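Local coordinates for nisin biosynthesis protein NisC (Lactococcus lactis subsp. lactis, PDB 2G0D) that cyclises the nisin precursor during lantibiotic biosynthesis, forming the thioether rings of nisin with the help of a zinc ion, at residues Glu9-Ile12 against Ala13-Glu17; Ala45-Lys48 against Asn49-Asn52; Ile55-Lys58 against Lys59-Asn62. One frame throughout, in Å; residues are numbered along the deposited sequence.

Interaction 1: residues Glu9-Ile12 against Ala13-Glu17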
ATOM      1  N   GLU A   9     -17.226 -14.032 -12.348  1.00 32.97           N
ATOM      2  CA  GLU A   9     -17.257 -15.184 -13.242  1.00 34.74           C
ATOM      3  C   GLU A   9     -16.410 -14.983 -14.486  1.00 33.97           C
ATOM      4  O   GLU A   9     -15.674 -15.878 -14.875  1.00 34.18           O
ATOM      5  CB  GLU A   9     -18.702 -15.554 -13.599  1.00 34.05           C
ATOM      6  CG  GLU A   9     -19.386 -16.356 -12.479  1.00 36.79           C
ATOM      7  CD  GLU A   9     -20.903 -16.476 -12.639  1.00 37.53           C
ATOM      8  OE1 GLU A   9     -21.462 -15.939 -13.624  1.00 42.59           O
ATOM      9  OE2 GLU A   9     -21.542 -17.114 -11.764  1.00 42.40           O
ATOM     10  N   LYS A  10     -16.496 -13.801 -15.083  1.00 34.13           N
ATOM     11  CA  LYS A  10     -15.685 -13.503 -16.245  1.00 35.50           C
ATOM     12  C   LYS A  10     -14.204 -13.441 -15.885  1.00 34.26           C
ATOM     13  O   LYS A  10     -13.368 -13.935 -16.656  1.00 33.99           O
ATOM     14  CB  LYS A  10     -16.194 -12.265 -17.019  1.00 35.48           C
ATOM     15  CG  LYS A  10     -15.478 -10.943 -16.775  1.00 38.77           C
ATOM     16  CD  LYS A  10     -16.035  -9.817 -17.707  1.00 39.34           C
ATOM     17  CE  LYS A  10     -15.177  -9.613 -18.971  1.00 43.20           C
ATOM     18  NZ  LYS A  10     -15.654  -8.472 -19.840  1.00 44.06           N
ATOM     19  N   ILE A  11     -13.886 -12.874 -14.706  1.00 33.53           N
ATOM     20  CA  ILE A  11     -12.499 -12.802 -14.241  1.00 32.24           C
ATOM     21  C   ILE A  11     -11.948 -14.205 -14.042  1.00 32.30           C
ATOM     22  O   ILE A  11     -10.802 -14.488 -14.419  1.00 32.37           O
ATOM     23  CB  ILE A  11     -12.323 -11.968 -12.934  1.00 32.34           C
ATOM     24  CG1 ILE A  11     -12.699 -10.499 -13.151  1.00 32.01           C
ATOM     25  CG2 ILE A  11     -10.885 -12.061 -12.405  1.00 31.81           C
ATOM     26  CD1 ILE A  11     -13.011  -9.743 -11.843  1.00 31.09           C
ATOM     27  N   ILE A  12     -12.755 -15.085 -13.459  1.00 32.00           N
ATOM     28  CA  ILE A  12     -12.325 -16.463 -13.274  1.00 32.29           C
ATOM     29  C   ILE A  12     -12.036 -17.139 -14.628  1.00 32.78           C
ATOM     30  O   ILE A  12     -11.012 -17.811 -14.770  1.00 32.59           O
ATOM     31  CB  ILE A  12     -13.342 -17.306 -12.459  1.00 32.23           C
ATOM     32  CG1 ILE A  12     -13.469 -16.771 -11.023  1.00 31.98           C
ATOM     33  CG2 ILE A  12     -12.901 -18.785 -12.432  1.00 31.11           C
ATOM     34  CD1 ILE A  12     -14.740 -17.219 -10.308  1.00 30.04           C
ATOM     35  N   ALA A  13     -12.923 -16.939 -15.610  1.00 33.42           N
ATOM     36  CA  ALA A  13     -12.734 -17.455 -16.985  1.00 34.56           C
ATOM     37  C   ALA A  13     -11.436 -16.958 -17.648  1.00 35.31           C
ATOM     38  O   ALA A  13     -10.759 -17.707 -18.347  1.00 35.56           O
ATOM     39  CB  ALA A  13     -13.948 -17.106 -17.867  1.00 34.61           C
ATOM     40  N   GLN A  14     -11.089 -15.698 -17.418  1.00 36.02           N
ATOM     41  CA  GLN A  14      -9.850 -15.138 -17.931  1.00 37.24           C
ATOM     42  C   GLN A  14      -8.640 -15.842 -17.308  1.00 36.78           C
ATOM     43  O   GLN A  14      -7.674 -16.205 -18.009  1.00 36.90           O
ATOM     44  CB  GLN A  14      -9.799 -13.622 -17.677  1.00 37.34           C
ATOM     45  CG  GLN A  14     -10.867 -12.853 -18.470  1.00 39.61           C
ATOM     46  CD  GLN A  14     -10.804 -11.343 -18.280  1.00 40.42           C
ATOM     47  OE1 GLN A  14      -9.784 -10.708 -18.578  1.00 45.68           O
ATOM     48  NE2 GLN A  14     -11.904 -10.756 -17.798  1.00 42.68           N
ATOM     49  N   TRP A  15      -8.711 -16.078 -16.004  1.00 35.52           N
ATOM     50  CA  TRP A  15      -7.597 -16.702 -15.317  1.00 34.97           C
ATOM     51  C   TRP A  15      -7.535 -18.212 -15.462  1.00 34.87           C
ATOM     52  O   TRP A  15      -6.458 -18.779 -15.396  1.00 34.68           O
ATOM     53  CB  TRP A  15      -7.512 -16.229 -13.856  1.00 34.33           C
ATOM     54  CG  TRP A  15      -6.952 -14.855 -13.802  1.00 33.10           C
ATOM     55  CD1 TRP A  15      -7.646 -13.688 -13.672  1.00 32.62           C
ATOM     56  CD2 TRP A  15      -5.574 -14.493 -13.952  1.00 32.77           C
ATOM     57  NE1 TRP A  15      -6.785 -12.621 -13.702  1.00 33.73           N
ATOM     58  CE2 TRP A  15      -5.503 -13.088 -13.871  1.00 33.61           C
ATOM     59  CE3 TRP A  15      -4.385 -15.227 -14.148  1.00 33.86           C
ATOM     60  CZ2 TRP A  15      -4.282 -12.388 -13.970  1.00 33.81           C
ATOM     61  CZ3 TRP A  15      -3.175 -14.531 -14.237  1.00 33.65           C
ATOM     62  CH2 TRP A  15      -3.137 -13.126 -14.146  1.00 33.20           C
ATOM     63  N   ASP A  16      -8.675 -18.862 -15.659  1.00 35.83           N
ATOM     64  CA  ASP A  16      -8.674 -20.280 -16.014  1.00 37.05           C
ATOM     65  C   ASP A  16      -7.962 -20.533 -17.357  1.00 38.32           C
ATOM     66  O   ASP A  16      -7.207 -21.496 -17.493  1.00 38.40           O
ATOM     67  CB  ASP A  16     -10.099 -20.848 -16.028  1.00 36.90           C
ATOM     68  CG  ASP A  16     -10.649 -21.072 -14.629  1.00 36.20           C
ATOM     69  OD1 ASP A  16      -9.919 -20.822 -13.654  1.00 35.57           O
ATOM     70  OD2 ASP A  16     -11.810 -21.506 -14.493  1.00 36.02           O
ATOM     71  N   GLU A  17      -8.180 -19.639 -18.320  1.00 39.87           N
ATOM     72  CA  GLU A  17      -7.535 -19.709 -19.628  1.00 41.31           C
ATOM     73  C   GLU A  17      -6.028 -19.422 -19.546  1.00 41.98           C
ATOM     74  O   GLU A  17      -5.212 -20.177 -20.103  1.00 42.16           O
ATOM     75  CB  GLU A  17      -8.231 -18.758 -20.609  1.00 41.23           C
ATOM     76  CG  GLU A  17      -7.771 -18.863 -22.074  1.00 43.56           C
ATOM     77  CD  GLU A  17      -7.770 -20.297 -22.630  1.00 44.10           C
ATOM     78  OE1 GLU A  17      -8.492 -21.171 -22.103  1.00 44.02           O
ATOM     79  OE2 GLU A  17      -7.036 -20.547 -23.605  1.00 46.72           O
TER

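Interaction 2: residues Ala45-Lys48 against Asn49-Asn52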
ATOM      1  N   ALA A  45     -11.456 -14.758  -2.284  1.00 29.00           N
ATOM      2  CA  ALA A  45     -11.437 -15.216  -0.902  1.00 28.80           C
ATOM      3  C   ALA A  45     -12.372 -14.397  -0.056  1.00 29.10           C
ATOM      4  O   ALA A  45     -12.990 -14.907   0.860  1.00 29.42           O
ATOM      5  CB  ALA A  45     -10.025 -15.175  -0.344  1.00 28.65           C
ATOM      6  N   GLU A  46     -12.472 -13.117  -0.383  1.00 29.87           N
ATOM      7  CA  GLU A  46     -13.396 -12.207   0.269  1.00 30.44           C
ATOM      8  C   GLU A  46     -14.868 -12.439  -0.063  1.00 31.03           C
ATOM      9  O   GLU A  46     -15.738 -11.716   0.426  1.00 31.55           O
ATOM     10  CB  GLU A  46     -13.045 -10.774  -0.095  1.00 29.83           C
ATOM     11  CG  GLU A  46     -11.872 -10.232   0.660  1.00 29.19           C
ATOM     12  CD  GLU A  46     -12.039 -10.235   2.176  1.00 27.49           C
ATOM     13  OE1 GLU A  46     -13.148 -10.558   2.671  1.00 25.69           O
ATOM     14  OE2 GLU A  46     -11.032  -9.917   2.863  1.00 25.96           O
ATOM     15  N   LEU A  47     -15.148 -13.426  -0.898  1.00 31.73           N
ATOM     16  CA  LEU A  47     -16.510 -13.682  -1.342  1.00 32.73           C
ATOM     17  C   LEU A  47     -17.062 -14.940  -0.689  1.00 33.66           C
ATOM     18  O   LEU A  47     -18.057 -15.487  -1.152  1.00 33.43           O
ATOM     19  CB  LEU A  47     -16.550 -13.804  -2.861  1.00 32.25           C
ATOM     20  CG  LEU A  47     -16.132 -12.583  -3.683  1.00 32.64           C
ATOM     21  CD1 LEU A  47     -16.295 -12.919  -5.165  1.00 31.93           C
ATOM     22  CD2 LEU A  47     -16.988 -11.381  -3.317  1.00 31.29           C
ATOM     23  N   LYS A  48     -16.424 -15.361   0.406  1.00 34.91           N
ATOM     24  CA  LYS A  48     -16.737 -16.609   1.101  1.00 36.72           C
ATOM     25  C   LYS A  48     -18.190 -16.720   1.586  1.00 37.29           C
ATOM     26  O   LYS A  48     -18.776 -17.810   1.548  1.00 36.37           O
ATOM     27  CB  LYS A  48     -15.756 -16.862   2.260  1.00 36.59           C
ATOM     28  CG  LYS A  48     -16.054 -18.142   3.028  1.00 37.55           C
ATOM     29  CD  LYS A  48     -14.908 -18.573   3.939  1.00 38.33           C
ATOM     30  CE  LYS A  48     -15.304 -19.889   4.644  1.00 41.49           C
ATOM     31  NZ  LYS A  48     -14.232 -20.496   5.502  1.00 40.74           N
ATOM     32  N   ASN A  49     -18.771 -15.604   2.037  1.00 38.23           N
ATOM     33  CA  ASN A  49     -20.187 -15.620   2.396  1.00 39.60           C
ATOM     34  C   ASN A  49     -21.099 -15.934   1.209  1.00 41.07           C
ATOM     35  O   ASN A  49     -22.209 -16.410   1.424  1.00 41.44           O
ATOM     36  CB  ASN A  49     -20.631 -14.315   3.088  1.00 39.27           C
ATOM     37  CG  ASN A  49     -20.479 -13.102   2.200  1.00 38.44           C
ATOM     38  OD1 ASN A  49     -19.377 -12.803   1.740  1.00 37.36           O
ATOM     39  ND2 ASN A  49     -21.583 -12.392   1.952  1.00 36.98           N
ATOM     40  N   LYS A  50     -20.632 -15.675  -0.023  1.00 42.70           N
ATOM     41  CA  LYS A  50     -21.473 -15.783  -1.242  1.00 44.55           C
ATOM     42  C   LYS A  50     -21.776 -17.243  -1.595  1.00 45.48           C
ATOM     43  O   LYS A  50     -21.078 -18.158  -1.144  1.00 45.55           O
ATOM     44  CB  LYS A  50     -20.864 -15.004  -2.439  1.00 44.33           C
ATOM     45  CG  LYS A  50     -21.140 -13.461  -2.409  1.00 45.61           C
ATOM     46  CD  LYS A  50     -20.514 -12.613  -3.597  1.00 45.47           C
ATOM     47  CE  LYS A  50     -21.252 -12.663  -4.993  1.00 43.20           C
ATOM     48  NZ  LYS A  50     -20.603 -13.596  -6.010  1.00 38.59           N
ATOM     49  N   ASP A  51     -22.831 -17.462  -2.379  1.00 46.97           N
ATOM     50  CA  ASP A  51     -23.296 -18.824  -2.672  1.00 48.37           C
ATOM     51  C   ASP A  51     -22.280 -19.701  -3.406  1.00 48.49           C
ATOM     52  O   ASP A  51     -22.171 -20.897  -3.112  1.00 48.99           O
ATOM     53  CB  ASP A  51     -24.641 -18.812  -3.411  1.00 48.67           C
ATOM     54  CG  ASP A  51     -25.802 -18.442  -2.497  1.00 50.50           C
ATOM     55  OD1 ASP A  51     -25.629 -18.515  -1.264  1.00 52.30           O
ATOM     56  OD2 ASP A  51     -26.886 -18.071  -3.008  1.00 52.55           O
ATOM     57  N   ASN A  52     -21.537 -19.111  -4.344  1.00 48.43           N
ATOM     58  CA  ASN A  52     -20.571 -19.870  -5.146  1.00 48.32           C
ATOM     59  C   ASN A  52     -19.200 -20.038  -4.515  1.00 47.82           C
ATOM     60  O   ASN A  52     -18.250 -20.424  -5.197  1.00 47.31           O
ATOM     61  CB  ASN A  52     -20.424 -19.261  -6.539  1.00 48.69           C
ATOM     62  CG  ASN A  52     -21.530 -19.677  -7.471  1.00 50.18           C
ATOM     63  OD1 ASN A  52     -22.337 -20.562  -7.150  1.00 50.97           O
ATOM     64  ND2 ASN A  52     -21.579 -19.044  -8.647  1.00 51.58           N
TER
HETATM   65  O   HOH W   1     -18.026 -10.830   1.008  1.00 29.45           O

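Interaction 3: residues Ile55-Lys58 against Lys59-Asn62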
ATOM      1  N   ILE A  55     -16.976 -23.176  -5.188  1.00 43.16           N
ATOM      2  CA  ILE A  55     -16.362 -23.026  -6.505  1.00 42.16           C
ATOM      3  C   ILE A  55     -15.191 -22.038  -6.425  1.00 41.42           C
ATOM      4  O   ILE A  55     -14.127 -22.279  -6.996  1.00 41.66           O
ATOM      5  CB  ILE A  55     -17.395 -22.529  -7.535  1.00 42.03           C
ATOM      6  CG1 ILE A  55     -18.567 -23.505  -7.623  1.00 43.37           C
ATOM      7  CG2 ILE A  55     -16.747 -22.312  -8.917  1.00 42.74           C
ATOM      8  CD1 ILE A  55     -19.854 -22.890  -8.188  1.00 44.58           C
ATOM      9  N   TYR A  56     -15.378 -20.942  -5.692  1.00 39.91           N
ATOM     10  CA  TYR A  56     -14.328 -19.929  -5.546  1.00 38.65           C
ATOM     11  C   TYR A  56     -13.081 -20.470  -4.825  1.00 37.99           C
ATOM     12  O   TYR A  56     -11.951 -20.267  -5.286  1.00 37.21           O
ATOM     13  CB  TYR A  56     -14.869 -18.686  -4.832  1.00 37.69           C
ATOM     14  CG  TYR A  56     -15.955 -17.938  -5.575  1.00 37.16           C
ATOM     15  CD1 TYR A  56     -16.182 -18.134  -6.945  1.00 35.40           C
ATOM     16  CD2 TYR A  56     -16.749 -17.015  -4.907  1.00 36.25           C
ATOM     17  CE1 TYR A  56     -17.169 -17.432  -7.607  1.00 35.21           C
ATOM     18  CE2 TYR A  56     -17.736 -16.318  -5.557  1.00 35.91           C
ATOM     19  CZ  TYR A  56     -17.938 -16.522  -6.900  1.00 36.18           C
ATOM     20  OH  TYR A  56     -18.921 -15.811  -7.516  1.00 36.50           O
ATOM     21  N   GLN A  57     -13.295 -21.166  -3.710  1.00 37.48           N
ATOM     22  CA  GLN A  57     -12.196 -21.829  -2.992  1.00 37.74           C
ATOM     23  C   GLN A  57     -11.438 -22.854  -3.868  1.00 37.55           C
ATOM     24  O   GLN A  57     -10.216 -23.026  -3.731  1.00 37.87           O
ATOM     25  CB  GLN A  57     -12.709 -22.487  -1.698  1.00 37.59           C
ATOM     26  CG  GLN A  57     -11.587 -22.972  -0.749  1.00 38.78           C
ATOM     27  CD  GLN A  57     -10.547 -21.877  -0.440  1.00 38.44           C
ATOM     28  OE1 GLN A  57     -10.897 -20.778   0.004  1.00 38.11           O
ATOM     29  NE2 GLN A  57      -9.269 -22.182  -0.679  1.00 35.39           N
ATOM     30  N   LYS A  58     -12.162 -23.523  -4.761  1.00 36.75           N
ATOM     31  CA  LYS A  58     -11.548 -24.462  -5.700  1.00 36.63           C
ATOM     32  C   LYS A  58     -10.600 -23.724  -6.655  1.00 35.82           C
ATOM     33  O   LYS A  58      -9.463 -24.152  -6.864  1.00 35.55           O
ATOM     34  CB  LYS A  58     -12.641 -25.225  -6.469  1.00 36.84           C
ATOM     35  CG  LYS A  58     -12.157 -26.330  -7.385  1.00 39.28           C
ATOM     36  CD  LYS A  58     -11.905 -27.636  -6.608  1.00 43.45           C
ATOM     37  CE  LYS A  58     -10.429 -27.998  -6.536  1.00 43.87           C
ATOM     38  NZ  LYS A  58     -10.037 -28.701  -7.802  1.00 43.79           N
ATOM     39  N   LYS A  59     -11.075 -22.613  -7.221  1.00 34.91           N
ATOM     40  CA  LYS A  59     -10.250 -21.747  -8.061  1.00 34.05           C
ATOM     41  C   LYS A  59      -9.037 -21.231  -7.311  1.00 33.52           C
ATOM     42  O   LYS A  59      -7.926 -21.239  -7.830  1.00 33.63           O
ATOM     43  CB  LYS A  59     -11.066 -20.579  -8.630  1.00 33.93           C
ATOM     44  CG  LYS A  59     -12.331 -20.988  -9.375  1.00 34.35           C
ATOM     45  CD  LYS A  59     -12.057 -21.846 -10.613  1.00 35.78           C
ATOM     46  CE  LYS A  59     -13.364 -22.360 -11.195  1.00 37.89           C
ATOM     47  NZ  LYS A  59     -13.176 -23.005 -12.523  1.00 39.74           N
ATOM     48  N   ILE A  60      -9.252 -20.774  -6.087  1.00 33.92           N
ATOM     49  CA  ILE A  60      -8.161 -20.283  -5.261  1.00 33.64           C
ATOM     50  C   ILE A  60      -7.083 -21.364  -5.176  1.00 34.34           C
ATOM     51  O   ILE A  60      -5.907 -21.108  -5.497  1.00 34.32           O
ATOM     52  CB  ILE A  60      -8.674 -19.812  -3.873  1.00 33.74           C
ATOM     53  CG1 ILE A  60      -9.406 -18.467  -4.028  1.00 32.30           C
ATOM     54  CG2 ILE A  60      -7.518 -19.652  -2.859  1.00 32.41           C
ATOM     55  CD1 ILE A  60     -10.506 -18.239  -3.011  1.00 31.37           C
ATOM     56  N   ASP A  61      -7.500 -22.581  -4.816  1.00 34.54           N
ATOM     57  CA  ASP A  61      -6.564 -23.689  -4.659  1.00 35.10           C
ATOM     58  C   ASP A  61      -5.905 -24.052  -5.986  1.00 34.91           C
ATOM     59  O   ASP A  61      -4.713 -24.340  -6.020  1.00 34.89           O
ATOM     60  CB  ASP A  61      -7.230 -24.883  -3.982  1.00 35.41           C
ATOM     61  CG  ASP A  61      -7.512 -24.628  -2.495  1.00 37.50           C
ATOM     62  OD1 ASP A  61      -6.704 -23.946  -1.833  1.00 38.29           O
ATOM     63  OD2 ASP A  61      -8.539 -25.124  -1.984  1.00 38.99           O
ATOM     64  N   ASN A  62      -6.669 -23.977  -7.076  1.00 34.40           N
ATOM     65  CA  ASN A  62      -6.113 -24.103  -8.412  1.00 34.67           C
ATOM     66  C   ASN A  62      -5.004 -23.086  -8.641  1.00 34.37           C
ATOM     67  O   ASN A  62      -3.905 -23.438  -9.078  1.00 33.89           O
ATOM     68  CB  ASN A  62      -7.208 -23.918  -9.476  1.00 35.18           C
ATOM     69  CG  ASN A  62      -8.110 -25.126  -9.599  1.00 37.49           C
ATOM     70  OD1 ASN A  62      -7.794 -26.201  -9.073  1.00 39.01           O
ATOM     71  ND2 ASN A  62      -9.249 -24.960 -10.289  1.00 37.67           N
TER

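Interaction 1: residues Glu9-Ile12 against Ala13-Glu17
Ile-11 CG2 touches Trp-15 at CD1, 3.8 Å away. CG2 stands anti to the backbone N of Ile-11, which turns it along the helix toward the next turn. The two side chains cross at an angle. The carbonyl O of Ile-11 meets the same ring at its edge, near the ring plane, 3.3 Å from Trp-15 CD1. That O also accepts the backbone N-H of Trp-15.

One residue on, the pattern changes from apolar to mixed. Ile-12 and Asp-16 run side by side, and Ile-12 CG2 lies 3.6 Å from Asp-16 OD2. Their backbones are joined by a bond of 2.7 Å from Asp-16 N to Ile-12 O. The Asp-16 carboxylate has partners for both oxygens: OD2 forms a salt bridge with Lys-59, and OD1 bonds to the Tyr-63 hydroxyl.

On the outer side, Lys-10 and Gln-14 also lie alongside each other. Lys-10 CE is 3.7 Å from Gln-14 NE2. Ala-13 N to Glu-9 O and Gln-14 N to Lys-10 O complete the i to i+4 bonds of a regular alpha helix.

The buried face of helix 3-20 packs against three others. Ile-12 touches helix 53-74 and helix 37-45. Ile-11 reaches Met-43 on helix 37-45, and Ile-376 and Ile-380 on helix 376-387. Trp-15 sits on Leu-37 and Ile-40, while its NE1 bonds to Thr-370.

Interaction 2: residues Ala45-Lys48 against Asn49-Asn52
Leu-47 and Lys-50 meet where two overlapping type I beta turns, Ala-45 to Lys-48 and Leu-47 to Lys-50, link helix 37-45 to helix 53-74. The chain leaves the first helix at Ala-45. The first turn is closed loosely, by a weak bond of 3.5 Å from Lys-48 N to Ala-45 O.

Glu-46 sets off away from 49-52 at CB. Its carboxylate is held elsewhere, by a salt bridge to Lys-385 and by hydrogen bonds to Thr-393 OG1 and Phe-392 N. Its carbonyl O is the part that faces the second segment.

Leu-47 is buried and meets Lys-50 with both backbone and side chain. Its O accepts Lys-50 N at 2.8 Å, the bond that closes the second turn. The donor sits above the carbonyl plane, 47° out of it and not on a lone pair. The two side chains then run side by side, with Leu-47 CD2 3.7 Å from Lys-50 CD. Bends at the third and fourth torsions of Lys-50 turn its end toward Tyr-56 of helix 53-74. Leu-47 also packs on Val-8 of helix 3-20 and on Ser-384 of helix 376-387.

Lys-48 extends outward and is exposed. Its O makes a weak hydrogen bond with Ser-53 OG.

Asn-49 holds CG between its own backbone N and carbonyl carbon (chi1 62°). This turns OD1 back toward the start of the loop. One water donates to both Glu-46 O and Asn-49 OD1; both bonds are unusually short, so its exact position is doubtful.

Interaction 3: residues Ile55-Lys58 against Lys59-Asn62
Lys-59 lies alongside Ile-55, one turn earlier on helix 53-74, and its end leads away to a salt bridge with Asp-16. Its first torsion (chi1 -54°) sets CG beside the backbone N and 3.2 Å from Ile-55 O, which also takes the Lys-59 N-H. Further out the two side chains run side by side, with Lys-59 CE 4.1 Å from Ile-55 CG2.

Ile-60 is buried. Its N bonds to Tyr-56 O, and its CD1 lies 3.4 Å from the same O. It carries the apolar face of the helix onto Ile-41 and Leu-44 of helix 37-45.

Asp-61 meets the amide of Gln-57 one turn back. Gln-57 NE2 gives a weak but nearly straight bond to Asp-61 OD2, 3.3 Å long. The amide and carboxylate planes are turned 56° apart. Asp-61 OD1 bonds to the Tyr-102 hydroxyl.

Asn-62 N bonds to Lys-58 O at 2.8 Å. The bent Lys-58 chain brings NZ to 3.6 Å from Asn-62 OD1.

The four i to i+4 backbone bonds are regular. The Gln-57 to Asp-61 OD2 bond is weak, while the Tyr-102 bond to OD1 would limit rotation of the Asp-61 carboxylate.

Overall arrangement
The three contacts lie on one side of the chain's centre, 24 to 26 Å from it. Interactions 1 and 3 have centres about 12 Å apart and join helix 3-20 to helix 53-74. The Asp-16 OD2 to Lys-59 NZ salt bridge is 2.8 Å long, and Ile-12 CD1 packs on Tyr-56 CE1. Interaction 2 leads along the chain into interaction 3, their centres about 11 Å apart. Leu-47 CD1 sits 3.7 Å from Tyr-56 CE2, so this ring touches both other contacts. Interactions 1 and 2 meet more lightly, between Glu-9 and Asn-52. None supplies the zinc ligands Cys-278, Cys-324 and His-325. In this alpha-toroid protein, interactions 1 and 3 lie on helices and interaction 2 in a connecting loop.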